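PDB 5EUR: uncharacterized protein from Shigella flexneri 5a str. M90T, which is of unknown function, although a relation to glutathione S-transferases has been suggested. Local coordinates for residues N55-A59 with A60-A64. Numbering follows the deposited sequence.
Sequences NDIHA and AGLDA
The A64 methyl lies oblique to the imidazole of H58 and makes its contact below the ring, at the base of the side chain (4.0 Å from A64 CB to H58 CB). At the ring's edge, in its plane, a water lies 2.8 Å from H58 ND1 and accepts a hydrogen bond from A64 N, 2.9 Å away, so it bridges the last helical turn to the loop at A64. With CG anti to the backbone N (chi1 -173°), the ring swings out from the helix toward this water; its other nitrogen, NE2, bonds to E86, and W74 meets the ring with the planes inclined.

Behind this bridge the helix ends in a Schellman motif. L62 N returns to I57 O at 3.2 Å, the longer-span bond of the motif, while G61 N, 3.0 Å from H58 O, approaches from above the carbonyl plane. A60 N still makes the helical bond to D56 O (3.1 Å) and makes a weak second bond to I57 O. G61 takes positive phi (92°), the backbone turn that reverses the chain here.

The motif's apolar contact is between I57 and L62: CG2 of I57 packs 3.6 Å from L62 CB, the two side chains crossing at a slant. The same methyl touches the A64 backbone at CA (3.9 Å), so this one methyl packs against both L62 and A64.

The whole forms the exit from helix 47-59 toward helix 68-75. I57 and L62 continue into F31 of helix 28-43 and onto strand 10-12, at I10 and L12 respectively. On the helix 79-99 side, D56 forms a salt bridge with R88 and takes the backbone N of L8 on its other oxygen, and R89 bonds to the carbonyls of H58 and L62, tying both limbs of the turn to that helix.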
loop_
_atom_site.group_PDB
_atom_site.type_symbol
_atom_site.label_atom_id
_atom_site.label_comp_id
_atom_site.label_asym_id
_atom_site.label_seq_id
_atom_site.Cartn_x
_atom_site.Cartn_y
_atom_site.Cartn_z
ATOM N N ASN A 55 -12.312 0.468 13.643
ATOM C CA ASN A 55 -12.677 1.611 14.470
ATOM C C ASN A 55 -11.973 2.877 13.986
ATOM O O ASN A 55 -12.577 3.950 13.953
ATOM C CB ASN A 55 -12.377 1.329 15.942
ATOM C CG ASN A 55 -13.481 0.524 16.620
ATOM O OD1 ASN A 55 -14.670 0.672 16.306
ATOM N ND2 ASN A 55 -13.098 -0.304 17.578
ATOM N N ASP A 56 -10.707 2.773 13.570
ATOM C CA ASP A 56 -10.038 3.964 13.040
ATOM C C ASP A 56 -10.601 4.387 11.684
ATOM O O ASP A 56 -10.668 5.594 11.374
ATOM C CB ASP A 56 -8.535 3.705 12.957
ATOM C CG ASP A 56 -7.904 3.612 14.329
ATOM O OD1 ASP A 56 -8.539 4.073 15.320
ATOM O OD2 ASP A 56 -6.795 3.067 14.421
ATOM N N ILE A 57 -10.999 3.413 10.859
ATOM C CA ILE A 57 -11.652 3.722 9.590
ATOM C C ILE A 57 -12.953 4.481 9.842
ATOM O O ILE A 57 -13.213 5.523 9.232
ATOM C CB ILE A 57 -11.891 2.425 8.793
ATOM C CG1 ILE A 57 -10.554 1.792 8.390
ATOM C CG2 ILE A 57 -12.789 2.669 7.589
ATOM C CD1 ILE A 57 -9.627 2.739 7.632
ATOM N N HIS A 58 -13.772 3.976 10.769
ATOM C CA HIS A 58 -15.036 4.619 11.117
ATOM C C HIS A 58 -14.802 6.013 11.678
ATOM O O HIS A 58 -15.479 6.975 11.286
ATOM C CB HIS A 58 -15.769 3.742 12.135
ATOM C CG HIS A 58 -17.162 4.195 12.457
ATOM N ND1 HIS A 58 -18.215 4.056 11.578
ATOM C CD2 HIS A 58 -17.679 4.735 13.588
ATOM C CE1 HIS A 58 -19.324 4.506 12.150
ATOM N NE2 HIS A 58 -19.022 4.936 13.362
ATOM N N ALA A 59 -13.827 6.140 12.577
ATOM C CA ALA A 59 -13.533 7.425 13.207
ATOM C C ALA A 59 -13.107 8.477 12.195
ATOM O O ALA A 59 -13.323 9.677 12.420
ATOM C CB ALA A 59 -12.442 7.251 14.259
ATOM N N ALA A 60 -12.474 8.059 11.094
ATOM C CA ALA A 60 -12.029 9.006 10.084
ATOM C C ALA A 60 -13.139 9.459 9.143
ATOM O O ALA A 60 -12.887 10.304 8.278
ATOM C CB ALA A 60 -10.881 8.391 9.277
ATOM N N GLY A 61 -14.344 8.920 9.268
ATOM C CA GLY A 61 -15.406 9.265 8.349
ATOM C C GLY A 61 -15.531 8.362 7.148
ATOM O O GLY A 61 -16.322 8.662 6.243
ATOM N N LEU A 62 -14.787 7.263 7.116
ATOM C CA LEU A 62 -14.832 6.306 6.024
ATOM C C LEU A 62 -15.807 5.180 6.355
ATOM O O LEU A 62 -16.291 5.055 7.481
ATOM C CB LEU A 62 -13.434 5.755 5.754
ATOM C CG LEU A 62 -12.405 6.829 5.400
ATOM C CD1 LEU A 62 -10.986 6.235 5.338
ATOM C CD2 LEU A 62 -12.769 7.479 4.088
ATOM N N ASP A 63 -16.094 4.339 5.355
ATOM C CA ASP A 63 -17.114 3.301 5.515
ATOM C C ASP A 63 -16.475 2.029 6.055
ATOM O O ASP A 63 -15.886 1.249 5.301
ATOM C CB ASP A 63 -17.819 3.040 4.194
ATOM C CG ASP A 63 -19.029 2.149 4.348
ATOM O OD1 ASP A 63 -19.213 1.549 5.438
ATOM O OD2 ASP A 63 -19.798 2.058 3.366
ATOM N N ALA A 64 -16.645 1.785 7.359
ATOM C CA ALA A 64 -16.097 0.589 7.983
ATOM C C ALA A 64 -16.946 -0.645 7.720
ATOM O O ALA A 64 -16.557 -1.749 8.126
ATOM C CB ALA A 64 -15.920 0.801 9.491
HETATM O O HOH W 1 -18.641 3.205 8.950
#